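Local coordinates for nitrogenase iron-molybdenum cofactor biosynthesis protein NifB (Methanothermobacter thermautotrophicus, PDB 7JMA) that probably catalyses the radical SAM-dependent carbide insertion that accompanies the coupling of two [4Fe-4S] clusters into the [8Fe-9S-C] precursor of the nitrogenase iron-molybdenum cofactor, at residues 114-119 against 136-141; 188-193 against 217-222; 84-89 against 100-105; 30-35 against 69-74; 125-130 against 182-187. All blocks are in the same frame, centred on the assembly; numbering follows the deposited sequence.

Contact 1. Residues 114-119 against 136-141; sequences KCMSTN and NTVTVT
T118 packs its methyl CG2 3.7 Å from V138 CG1, and K114 pairs with N136; T118 and K114 bury the most surface here. OG1 of T118, anti to the backbone N (chi1 177°), hydrogen-bonds D91 and the backbone N of G120. A threonine thus gives a methyl to the apolar layer and a hydroxyl to the loop beyond. K114 works through its backbone: its N donates to N136 OD1 over 2.8 Å, in the carbonyl plane and on a lone pair, and its O accepts from N136 N, also at 2.8 Å. N136 thus pairs with K114 through both side-chain OD1 and backbone N, whereas K114 NZ turns away to the carbonyls of L112 and F109. The two strands run parallel, as neighbours of a beta-alpha-beta unit in the partial TIM barrel of radical SAM enzymes. T139, which shares its face with C115, a ligand of a [4Fe-4S] cluster not bound here, receives T118 N on its O at 2.8 Å and gives its own N to M116 O at 2.9 Å. Its CB lies 3.6 Å from S117 OG. On this more polar face a water sits 2.8 Å from T139 OG1 and donates a weak bond to M116 O.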
# COMPACT_ATOMS: atom_id res chain seq x y z
N LYS A 114 3.50 -13.56 5.16
CA LYS A 114 3.35 -12.30 5.88
C LYS A 114 3.26 -11.16 4.87
O LYS A 114 4.06 -11.10 3.94
CB LYS A 114 4.51 -12.09 6.85
CG LYS A 114 4.44 -13.03 8.06
CD LYS A 114 5.79 -13.25 8.68
CE LYS A 114 5.83 -14.53 9.51
NZ LYS A 114 5.28 -15.71 8.79
N CYS A 115 2.26 -10.28 5.04
CA CYS A 115 2.09 -9.21 4.08
C CYS A 115 1.73 -7.92 4.80
O CYS A 115 1.35 -7.92 5.97
CB CYS A 115 1.02 -9.54 3.03
SG CYS A 115 -0.61 -9.76 3.72
N MET A 116 1.86 -6.81 4.08
CA MET A 116 1.42 -5.55 4.63
C MET A 116 1.13 -4.59 3.48
O MET A 116 1.60 -4.77 2.36
CB MET A 116 2.46 -4.97 5.59
CG MET A 116 3.73 -4.51 4.96
SD MET A 116 4.53 -3.31 6.08
CE MET A 116 5.01 -4.40 7.42
N SER A 117 0.32 -3.58 3.78
CA SER A 117 0.02 -2.54 2.83
C SER A 117 0.54 -1.23 3.39
O SER A 117 0.56 -1.04 4.61
CB SER A 117 -1.49 -2.43 2.53
OG SER A 117 -2.01 -3.69 2.13
N THR A 118 0.98 -0.35 2.49
CA THR A 118 1.52 0.93 2.93
C THR A 118 1.37 1.95 1.80
O THR A 118 1.27 1.58 0.63
CB THR A 118 2.99 0.77 3.34
OG1 THR A 118 3.53 2.05 3.68
CG2 THR A 118 3.81 0.22 2.15
N ASN A 119 1.35 3.24 2.16
CA ASN A 119 1.52 4.25 1.13
C ASN A 119 2.97 4.33 0.62
O ASN A 119 3.22 5.03 -0.37
CB ASN A 119 1.01 5.60 1.64
CG ASN A 119 1.70 6.04 2.91
OD1 ASN A 119 2.93 6.02 2.99
ND2 ASN A 119 0.91 6.53 3.90
N ASN A 136 6.73 -11.13 3.08
CA ASN A 136 6.82 -11.74 1.76
C ASN A 136 6.23 -10.88 0.66
O ASN A 136 6.70 -10.92 -0.47
CB ASN A 136 6.08 -13.08 1.75
CG ASN A 136 6.57 -14.01 2.81
OD1 ASN A 136 5.85 -14.31 3.75
ND2 ASN A 136 7.80 -14.50 2.65
N THR A 137 5.19 -10.11 0.98
CA THR A 137 4.48 -9.31 -0.01
C THR A 137 4.12 -7.97 0.61
O THR A 137 3.71 -7.91 1.77
CB THR A 137 3.20 -10.02 -0.46
OG1 THR A 137 3.52 -11.34 -0.93
CG2 THR A 137 2.49 -9.23 -1.57
N VAL A 138 4.30 -6.89 -0.16
CA VAL A 138 3.89 -5.56 0.27
C VAL A 138 3.04 -4.96 -0.84
O VAL A 138 3.41 -5.04 -2.02
CB VAL A 138 5.09 -4.65 0.58
CG1 VAL A 138 4.60 -3.21 0.88
CG2 VAL A 138 5.92 -5.19 1.73
N THR A 139 1.91 -4.39 -0.45
CA THR A 139 1.04 -3.66 -1.36
C THR A 139 1.28 -2.17 -1.13
O THR A 139 1.14 -1.69 -0.01
CB THR A 139 -0.42 -4.04 -1.13
OG1 THR A 139 -0.58 -5.45 -1.33
CG2 THR A 139 -1.33 -3.29 -2.09
N VAL A 140 1.66 -1.46 -2.19
CA VAL A 140 1.98 -0.04 -2.14
C VAL A 140 0.90 0.71 -2.92
O VAL A 140 0.59 0.32 -4.05
CB VAL A 140 3.37 0.25 -2.72
CG1 VAL A 140 3.69 1.75 -2.58
CG2 VAL A 140 4.45 -0.60 -2.04
N THR A 141 0.32 1.75 -2.33
CA THR A 141 -0.73 2.49 -3.02
C THR A 141 -0.09 3.65 -3.76
O THR A 141 0.48 4.56 -3.14
CB THR A 141 -1.79 2.96 -2.02
OG1 THR A 141 -2.42 1.80 -1.47
CG2 THR A 141 -2.85 3.81 -2.73
O HOH W 1 0.10 -7.23 0.66

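Contact 2. Residues 188-193 against 217-222; sequences GIIVKV and GASLMN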
# COMPACT_ATOMS: atom_id res chain seq x y z
N GLY A 188 13.61 -9.37 -2.84
CA GLY A 188 12.79 -10.54 -3.04
C GLY A 188 11.36 -10.40 -2.58
O GLY A 188 10.58 -11.34 -2.76
N ILE A 189 10.98 -9.26 -2.02
CA ILE A 189 9.62 -9.08 -1.55
C ILE A 189 8.73 -8.79 -2.74
O ILE A 189 9.07 -7.95 -3.58
CB ILE A 189 9.55 -7.93 -0.53
CG1 ILE A 189 10.30 -8.35 0.74
CG2 ILE A 189 8.11 -7.54 -0.31
CD1 ILE A 189 10.61 -7.21 1.70
N ILE A 190 7.60 -9.49 -2.83
CA ILE A 190 6.67 -9.28 -3.94
C ILE A 190 5.99 -7.94 -3.75
O ILE A 190 5.38 -7.70 -2.71
CB ILE A 190 5.63 -10.40 -4.00
CG1 ILE A 190 6.31 -11.77 -4.20
CG2 ILE A 190 4.58 -10.11 -5.07
CD1 ILE A 190 5.36 -12.90 -3.90
N VAL A 191 6.08 -7.07 -4.75
CA VAL A 191 5.44 -5.75 -4.65
C VAL A 191 4.20 -5.75 -5.51
O VAL A 191 4.26 -5.98 -6.72
CB VAL A 191 6.39 -4.61 -5.06
CG1 VAL A 191 5.65 -3.25 -4.94
CG2 VAL A 191 7.61 -4.61 -4.19
N LYS A 192 3.06 -5.48 -4.87
CA LYS A 192 1.80 -5.26 -5.55
C LYS A 192 1.48 -3.78 -5.45
O LYS A 192 1.68 -3.17 -4.40
CB LYS A 192 0.69 -6.09 -4.92
CG LYS A 192 1.02 -7.59 -4.87
CD LYS A 192 -0.08 -8.39 -4.21
CE LYS A 192 0.21 -9.89 -4.28
NZ LYS A 192 -0.66 -10.69 -3.36
N VAL A 193 1.02 -3.18 -6.54
CA VAL A 193 0.69 -1.75 -6.54
C VAL A 193 -0.82 -1.60 -6.64
O VAL A 193 -1.44 -2.16 -7.56
CB VAL A 193 1.43 -1.00 -7.66
CG1 VAL A 193 0.86 0.42 -7.84
CG2 VAL A 193 2.92 -0.92 -7.33
N GLY A 217 10.19 -2.51 -10.39
CA GLY A 217 10.20 -3.87 -9.89
C GLY A 217 8.87 -4.41 -9.38
O GLY A 217 8.85 -5.52 -8.84
N ALA A 218 7.78 -3.68 -9.55
CA ALA A 218 6.47 -4.19 -9.14
C ALA A 218 6.10 -5.43 -9.95
O ALA A 218 6.48 -5.57 -11.11
CB ALA A 218 5.38 -3.13 -9.29
N SER A 219 5.33 -6.32 -9.32
CA SER A 219 4.89 -7.57 -9.93
C SER A 219 3.46 -7.57 -10.42
O SER A 219 3.13 -8.34 -11.33
CB SER A 219 5.04 -8.75 -8.95
OG SER A 219 6.42 -9.02 -8.69
N LEU A 220 2.61 -6.71 -9.86
CA LEU A 220 1.18 -6.80 -10.10
C LEU A 220 0.59 -5.43 -9.81
O LEU A 220 1.10 -4.72 -8.95
CB LEU A 220 0.55 -7.88 -9.22
CG LEU A 220 -0.95 -8.10 -9.24
CD1 LEU A 220 -1.34 -8.71 -10.57
CD2 LEU A 220 -1.34 -9.02 -8.10
N MET A 221 -0.44 -5.07 -10.55
CA MET A 221 -1.19 -3.86 -10.27
C MET A 221 -2.64 -4.22 -10.00
O MET A 221 -3.21 -5.09 -10.66
CB MET A 221 -1.11 -2.88 -11.42
CG MET A 221 -1.29 -1.47 -10.97
SD MET A 221 -0.44 -0.34 -12.06
CE MET A 221 -1.78 0.81 -12.34
N ASN A 222 -3.24 -3.53 -9.04
CA ASN A 222 -4.64 -3.70 -8.71
C ASN A 222 -5.30 -2.34 -8.89
O ASN A 222 -4.98 -1.40 -8.15
CB ASN A 222 -4.80 -4.22 -7.28
CG ASN A 222 -6.24 -4.57 -6.93
OD1 ASN A 222 -7.09 -4.70 -7.81
ND2 ASN A 222 -6.51 -4.72 -5.64
O HOH W 2 7.86 -7.31 -7.21
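V191 and V193 form the backbone ladder with S219, L220 and N222. The short strands 190-193 and 220-222 run parallel but twisted, their directions 30° apart. V191 O takes S219 N at 2.8 Å in an almost straight bond. V193 N reaches L220 O, and N222 N returns to V193 O at 2.7 Å. M221 is thereby bracketed by both bonds of V193, a regular parallel register. At the start of the pairing S219, rather than L220, supplies the N-H to V191 O, and the buried L220 N has no partner in the model. A water bridges this entry to the strand, accepting from V191 N at 3.0 Å, donating to G217 O at 2.6 Å and also bonded to S219 OG. The strands are the ends of a beta-alpha-beta crossover of the radical SAM barrel, with helix 206-216 between them; G217, at positive phi, closes that helix in a Schellman motif. V193 buries the most surface. Its CG1, anti to the backbone N (chi1 168°), approaches CG of the long, flexible M221 at 4.2 Å, and its CG2 meets A218 CB at 3.8 Å. Branched V193 and small A218 suit the face covered by V213 and I181 of the outer helices. On the other face K192 and L220 run alongside each other in the same direction, with K192 CD 4.1 Å from L220 CD2; the aliphatic part of the lysine pairs with leucine while its amine leads away from strand 220-222.

Contact 3. Residues 84-89 against 100-105; sequences IGVAGP and EFFKKA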
# COMPACT_ATOMS: atom_id res chain seq x y z
N ILE A 84 -0.92 -13.78 7.19
CA ILE A 84 -1.20 -12.74 8.18
C ILE A 84 -0.70 -11.40 7.65
O ILE A 84 0.39 -11.31 7.08
CB ILE A 84 -0.56 -13.05 9.55
CG1 ILE A 84 0.95 -13.24 9.44
CG2 ILE A 84 -1.19 -14.30 10.16
CD1 ILE A 84 1.58 -13.83 10.70
N GLY A 85 -1.50 -10.36 7.84
CA GLY A 85 -1.16 -9.07 7.28
C GLY A 85 -1.49 -7.95 8.24
O GLY A 85 -2.31 -8.08 9.15
N VAL A 86 -0.82 -6.83 8.02
CA VAL A 86 -1.12 -5.57 8.69
C VAL A 86 -1.43 -4.56 7.61
O VAL A 86 -0.60 -4.33 6.72
CB VAL A 86 0.06 -5.07 9.55
CG1 VAL A 86 -0.24 -3.63 10.06
CG2 VAL A 86 0.34 -6.04 10.70
N ALA A 87 -2.61 -3.95 7.67
CA ALA A 87 -2.99 -3.01 6.63
C ALA A 87 -3.56 -1.71 7.16
O ALA A 87 -3.78 -0.78 6.37
CB ALA A 87 -4.02 -3.64 5.69
N GLY A 88 -3.78 -1.59 8.45
CA GLY A 88 -4.48 -0.42 8.93
C GLY A 88 -4.59 -0.42 10.42
O GLY A 88 -3.97 -1.23 11.12
N PRO A 89 -5.42 0.48 10.95
CA PRO A 89 -6.28 1.42 10.23
C PRO A 89 -5.57 2.60 9.57
O PRO A 89 -6.15 3.23 8.68
CB PRO A 89 -7.21 1.94 11.32
CG PRO A 89 -7.02 1.03 12.49
CD PRO A 89 -5.66 0.49 12.40
N GLU A 100 6.90 -4.82 15.98
CA GLU A 100 6.87 -5.72 17.13
C GLU A 100 6.05 -6.97 16.82
O GLU A 100 6.45 -8.09 17.17
CB GLU A 100 6.31 -5.01 18.36
N PHE A 101 4.93 -6.79 16.12
CA PHE A 101 4.07 -7.92 15.77
C PHE A 101 4.78 -8.87 14.81
O PHE A 101 4.76 -10.09 15.00
CB PHE A 101 2.76 -7.41 15.16
CG PHE A 101 1.91 -8.50 14.57
CD1 PHE A 101 1.14 -9.32 15.39
CD2 PHE A 101 1.89 -8.72 13.19
CE1 PHE A 101 0.36 -10.34 14.85
CE2 PHE A 101 1.11 -9.73 12.64
CZ PHE A 101 0.34 -10.54 13.47
N PHE A 102 5.39 -8.34 13.75
CA PHE A 102 6.04 -9.25 12.81
C PHE A 102 7.27 -9.91 13.43
O PHE A 102 7.63 -11.03 13.04
CB PHE A 102 6.39 -8.53 11.51
CG PHE A 102 5.20 -8.37 10.60
CD1 PHE A 102 4.49 -9.47 10.16
CD2 PHE A 102 4.77 -7.11 10.22
CE1 PHE A 102 3.39 -9.33 9.34
CE2 PHE A 102 3.67 -6.95 9.40
CZ PHE A 102 2.97 -8.06 8.96
N LYS A 103 7.92 -9.26 14.39
CA LYS A 103 9.01 -9.92 15.11
C LYS A 103 8.50 -11.17 15.82
O LYS A 103 9.10 -12.24 15.71
CB LYS A 103 9.65 -8.95 16.11
CG LYS A 103 10.65 -7.97 15.52
CD LYS A 103 11.15 -6.98 16.56
CE LYS A 103 12.34 -6.19 16.04
NZ LYS A 103 12.11 -4.72 16.15
N LYS A 104 7.38 -11.04 16.53
CA LYS A 104 6.83 -12.18 17.27
C LYS A 104 6.26 -13.23 16.32
O LYS A 104 6.37 -14.43 16.58
CB LYS A 104 5.75 -11.70 18.23
CG LYS A 104 6.21 -10.62 19.20
CD LYS A 104 5.02 -10.04 19.97
CE LYS A 104 5.40 -8.76 20.69
NZ LYS A 104 6.43 -9.02 21.75
N ALA A 105 5.62 -12.79 15.23
CA ALA A 105 5.03 -13.73 14.28
C ALA A 105 6.11 -14.56 13.60
O ALA A 105 5.86 -15.72 13.23
CB ALA A 105 4.20 -12.98 13.24
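I84 sets CG1 in the crowded position between its backbone N and carbonyl carbon (chi1 57°), and with the chain extended beyond, CD1 arrives 3.7 Å from A105 CB. F102 has CG anti to the carbonyl carbon (chi1 -79°), and its ring, like that of F101, reaches V86. V86 CG2 packs against F102 CE2 at 3.7 Å and F101 CD2 at 4.0 Å, so one methyl touches both rings. F101 CD2 also stands 4.0 Å above the centre of one face of F102. At the edge of the F102 ring, near its plane, I84 O approaches CE1 at 4.2 Å. Strand and helix run almost antiparallel with 10.3 Å between their axes, as expected when helix 96-108 carries the chain back from strand 83-86 to strand 113-118 in a beta-alpha-beta unit of the radical SAM barrel. Large aromatic side chains bridge that interval, and beta-branched I84 and V86 suit a strand while offering compact methyls. A105, being small, admits the tip of I84 close to the helix backbone. F102 continues onto K114 and M116 of the next strand, and F101 onto A68 and I69 of helix 65-76.

Contact 4. Residues 30-35 against 69-74; sequences VHVPIA and IKHVEK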
# COMPACT_ATOMS: atom_id res chain seq x y z
N VAL A 30 -5.71 -13.34 7.63
CA VAL A 30 -6.02 -12.57 8.83
C VAL A 30 -5.27 -11.25 8.78
O VAL A 30 -4.04 -11.23 8.67
CB VAL A 30 -5.65 -13.33 10.11
CG1 VAL A 30 -6.26 -12.65 11.33
CG2 VAL A 30 -6.12 -14.76 10.02
N HIS A 31 -6.00 -10.14 8.90
CA HIS A 31 -5.40 -8.83 9.07
C HIS A 31 -5.67 -8.34 10.48
O HIS A 31 -6.80 -8.43 10.96
CB HIS A 31 -5.95 -7.83 8.04
CG HIS A 31 -5.43 -8.05 6.66
ND1 HIS A 31 -5.96 -8.99 5.80
CD2 HIS A 31 -4.41 -7.46 5.98
CE1 HIS A 31 -5.29 -8.96 4.66
NE2 HIS A 31 -4.35 -8.04 4.74
N VAL A 32 -4.63 -7.86 11.15
CA VAL A 32 -4.74 -7.39 12.54
C VAL A 32 -4.68 -5.87 12.55
O VAL A 32 -3.80 -5.30 11.89
CB VAL A 32 -3.64 -7.99 13.43
CG1 VAL A 32 -3.86 -9.50 13.57
CG2 VAL A 32 -2.26 -7.70 12.87
N PRO A 33 -5.58 -5.18 13.30
CA PRO A 33 -5.58 -3.71 13.32
C PRO A 33 -4.67 -3.14 14.40
O PRO A 33 -5.13 -2.83 15.51
CB PRO A 33 -7.05 -3.37 13.61
CG PRO A 33 -7.52 -4.50 14.49
CD PRO A 33 -6.72 -5.75 14.05
N ILE A 34 -3.39 -2.99 14.10
CA ILE A 34 -2.40 -2.59 15.09
C ILE A 34 -1.66 -1.32 14.68
O ILE A 34 -0.69 -0.95 15.34
CB ILE A 34 -1.39 -3.72 15.34
CG1 ILE A 34 -0.67 -4.03 14.04
CG2 ILE A 34 -2.10 -4.96 15.89
CD1 ILE A 34 0.43 -5.04 14.19
N ALA A 35 -2.08 -0.67 13.60
CA ALA A 35 -1.30 0.43 13.02
C ALA A 35 -2.19 1.66 12.89
O ALA A 35 -2.64 2.01 11.80
CB ALA A 35 -0.70 0.02 11.67
N ILE A 69 -1.14 -11.33 18.18
CA ILE A 69 -0.60 -12.69 18.15
C ILE A 69 -1.62 -13.68 18.70
O ILE A 69 -1.88 -14.74 18.10
CB ILE A 69 0.73 -12.76 18.93
CG1 ILE A 69 1.81 -11.92 18.25
CG2 ILE A 69 1.17 -14.22 19.11
CD1 ILE A 69 2.31 -12.50 16.94
N LYS A 70 -2.19 -13.38 19.87
CA LYS A 70 -3.17 -14.28 20.47
C LYS A 70 -4.39 -14.44 19.58
O LYS A 70 -4.95 -15.53 19.47
CB LYS A 70 -3.57 -13.77 21.85
N HIS A 71 -4.81 -13.35 18.93
CA HIS A 71 -5.91 -13.42 17.97
C HIS A 71 -5.59 -14.38 16.83
O HIS A 71 -6.41 -15.24 16.48
CB HIS A 71 -6.22 -12.02 17.44
CG HIS A 71 -7.28 -11.98 16.39
ND1 HIS A 71 -8.61 -12.21 16.66
CD2 HIS A 71 -7.20 -11.74 15.06
CE1 HIS A 71 -9.31 -12.11 15.54
NE2 HIS A 71 -8.48 -11.83 14.55
N VAL A 72 -4.39 -14.26 16.24
CA VAL A 72 -4.04 -15.14 15.13
C VAL A 72 -4.04 -16.60 15.57
O VAL A 72 -4.55 -17.48 14.87
CB VAL A 72 -2.68 -14.75 14.53
CG1 VAL A 72 -2.23 -15.79 13.52
CG2 VAL A 72 -2.77 -13.39 13.85
N GLU A 73 -3.47 -16.89 16.75
CA GLU A 73 -3.40 -18.27 17.22
C GLU A 73 -4.79 -18.82 17.51
O GLU A 73 -5.05 -20.01 17.27
CB GLU A 73 -2.53 -18.36 18.47
N LYS A 74 -5.69 -17.99 18.03
CA LYS A 74 -7.06 -18.47 18.23
C LYS A 74 -7.76 -18.70 16.90
O LYS A 74 -8.45 -19.70 16.72
CB LYS A 74 -7.84 -17.49 19.12
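H71 and V72 are the residues of helix segment 69-74 that pack on V30 and V32. I69, the first residue, has its CB directed away from segment 30-35 and packs instead on F101 and K104 of helix 96-108, linking two neighbouring helices. Two residues on, H71 places its CG anti to the backbone N (chi1 176°), which carries it out to the side of V30 and V32. V30 CG1 lies 4.0 Å from both H71 CD2 and H71 NE2, approaching obliquely, and V32 CG1 is a little farther, 4.3 Å from CD2. The meeting is one of methyls with a ring, without a hydrogen bond, so the partly exposed histidine serves here as a flat group at the border of the apolar layer; it also touches M63. V72 follows, more deeply buried. Its CG2 meets V32 CG1 at 4.0 Å, the two side chains crossing at about a right angle, and comes within 4.4 Å of V30 CG1. Valine is apt on both sides: a methyl from each spans the short distance where the CA atoms of V30 and V72 are 7.1 Å apart. V72 also reaches I84 of the adjoining strand. Helix 65-76 thus covers neighbouring strands 29-31 and 83-86, as outer helices do in the alpha/beta barrel of radical SAM proteins; the chain after strand 29-31 holds C38, C42 and C45, ligands of a [4Fe-4S] cluster absent here.

Contact 5. Residues 125-130 against 182-187; sequences DRADEL and EKLAER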
# COMPACT_ATOMS: atom_id res chain seq x y z
N ASP A 125 13.29 3.94 4.36
CA ASP A 125 13.87 3.80 5.68
C ASP A 125 13.59 2.44 6.32
O ASP A 125 14.33 2.05 7.22
CB ASP A 125 13.35 4.92 6.59
CG ASP A 125 13.52 6.29 5.97
OD1 ASP A 125 14.68 6.68 5.70
OD2 ASP A 125 12.50 6.98 5.74
N ARG A 126 12.55 1.73 5.89
CA ARG A 126 12.17 0.48 6.55
C ARG A 126 12.33 -0.76 5.69
O ARG A 126 12.12 -1.87 6.20
CB ARG A 126 10.72 0.55 7.04
CG ARG A 126 10.48 1.65 8.02
CD ARG A 126 11.22 1.39 9.33
NE ARG A 126 10.59 2.10 10.44
CZ ARG A 126 10.63 1.70 11.71
NH1 ARG A 126 11.26 0.58 12.05
NH2 ARG A 126 10.03 2.43 12.64
N ALA A 127 12.70 -0.61 4.42
CA ALA A 127 12.72 -1.77 3.52
C ALA A 127 13.64 -2.87 4.04
O ALA A 127 13.26 -4.05 4.03
CB ALA A 127 13.12 -1.34 2.12
N ASP A 128 14.83 -2.51 4.52
CA ASP A 128 15.74 -3.51 5.06
C ASP A 128 15.11 -4.28 6.21
O ASP A 128 15.21 -5.51 6.29
CB ASP A 128 17.03 -2.85 5.53
CG ASP A 128 17.94 -2.49 4.38
OD1 ASP A 128 18.46 -1.35 4.38
OD2 ASP A 128 18.14 -3.34 3.49
N GLU A 129 14.45 -3.56 7.12
CA GLU A 129 13.86 -4.20 8.29
C GLU A 129 12.74 -5.15 7.88
O GLU A 129 12.61 -6.25 8.45
CB GLU A 129 13.34 -3.13 9.24
CG GLU A 129 12.81 -3.65 10.54
CD GLU A 129 12.51 -2.53 11.52
OE1 GLU A 129 12.21 -2.83 12.69
OE2 GLU A 129 12.58 -1.35 11.11
N LEU A 130 11.91 -4.74 6.93
CA LEU A 130 10.82 -5.58 6.44
C LEU A 130 11.35 -6.92 5.96
O LEU A 130 10.81 -7.97 6.30
CB LEU A 130 10.08 -4.88 5.30
CG LEU A 130 9.30 -3.66 5.75
CD1 LEU A 130 8.46 -3.17 4.59
CD2 LEU A 130 8.45 -4.07 6.93
N GLU A 182 11.53 -0.27 -5.44
CA GLU A 182 12.73 -0.95 -5.93
C GLU A 182 13.52 -1.56 -4.79
O GLU A 182 14.11 -2.63 -4.95
CB GLU A 182 13.61 -0.02 -6.77
CG GLU A 182 13.62 1.43 -6.47
CD GLU A 182 14.35 2.22 -7.55
OE1 GLU A 182 13.80 3.22 -8.05
OE2 GLU A 182 15.48 1.82 -7.92
N LYS A 183 13.52 -0.93 -3.62
CA LYS A 183 14.23 -1.51 -2.48
C LYS A 183 13.59 -2.81 -2.01
O LYS A 183 14.29 -3.74 -1.61
CB LYS A 183 14.29 -0.51 -1.32
CG LYS A 183 15.33 0.60 -1.56
CD LYS A 183 15.46 1.52 -0.34
CE LYS A 183 16.37 0.91 0.71
NZ LYS A 183 17.21 1.94 1.38
N LEU A 184 12.25 -2.86 -1.99
CA LEU A 184 11.58 -4.12 -1.67
C LEU A 184 11.87 -5.17 -2.73
O LEU A 184 12.24 -6.31 -2.41
CB LEU A 184 10.07 -3.92 -1.61
CG LEU A 184 9.58 -3.05 -0.44
CD1 LEU A 184 8.08 -2.94 -0.58
CD2 LEU A 184 9.99 -3.66 0.89
N ALA A 185 11.66 -4.82 -4.00
CA ALA A 185 11.79 -5.80 -5.07
C ALA A 185 13.18 -6.42 -5.11
O ALA A 185 13.31 -7.62 -5.40
CB ALA A 185 11.46 -5.14 -6.42
N GLU A 186 14.23 -5.63 -4.87
CA GLU A 186 15.58 -6.18 -4.96
C GLU A 186 15.89 -7.12 -3.81
O GLU A 186 16.82 -7.93 -3.90
CB GLU A 186 16.61 -5.05 -5.04
CG GLU A 186 16.79 -4.25 -3.78
CD GLU A 186 17.57 -2.96 -4.02
OE1 GLU A 186 17.91 -2.28 -3.03
OE2 GLU A 186 17.84 -2.64 -5.20
N ARG A 187 15.10 -7.07 -2.74
CA ARG A 187 15.21 -7.97 -1.61
C ARG A 187 14.30 -9.18 -1.72
O ARG A 187 14.25 -9.99 -0.78
CB ARG A 187 14.93 -7.20 -0.31
CG ARG A 187 16.07 -6.30 0.10
CD ARG A 187 15.63 -5.12 0.95
NE ARG A 187 16.78 -4.29 1.31
CZ ARG A 187 17.29 -3.32 0.54
NH1 ARG A 187 16.75 -3.05 -0.64
NH2 ARG A 187 18.34 -2.63 0.96
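D128 OD2 is gripped by two nitrogens of R187, NE at 2.7 Å and NH2 at 2.6 Å, in a side-on salt bridge. Both donors come from the same face of the carboxylate, NE standing well above its plane (42° out of it), and the planes of the two charged groups are turned 60° apart. One oxygen thus takes both hydrogen bonds, and sharing it leaves both of them bent, the N-H...O angle at NE being 134°. The remaining nitrogen, R187 NH1, bends back to its own helix end, donating to K183 O at 2.7 Å and to the anti lone pair of E186 OE1 at 2.8 Å. The guanidinium is therefore held between two acidic side chains and a carbonyl of the last turn, which probably stabilises its positive charge and fixes its rotation. Arginine, with three donor-bearing nitrogens, is well suited to such a network. Away from the salt bridge the helices pack through A127, the aliphatic start of K183 and the leucines: A127 CB lies 3.7 Å from K183 CB and 4.1 Å from L184 CD2, and L130 CD1 is 4.0 Å from the same L184 CD2. The alanine lets the helices come near, their axes 9.1 Å apart and nearly parallel, while the amine of K183 goes to P124 O. This is the side-by-side packing of neighbouring helices in the outer layer of a TIM-type barrel, here between helix 123-132 and helix 166-186.

Contacts 1 and 2 share a sheet: V140 N lies 2.8 Å from K192 O, so pairs 114-119/136-141 and 188-193/217-222 place four consecutive parallel strands side by side. Contact 3 joins it through C115 N, 3.0 Å from I84 O, and contact 4 through G85 N, 2.8 Å from V30 O. Contact 5 belongs to the outer helix layer, with L130 CD2 3.5 Å from M116 CE and L184 CD1 3.6 Å from V138 CB. C115 of contact 1, a ligand of a [4Fe-4S] cluster absent from this apo model, has its SG 4.2 Å from H31 NE2 of contact 4. N119's side chain lies about 4 Å from that of C38, a ligand of another cluster.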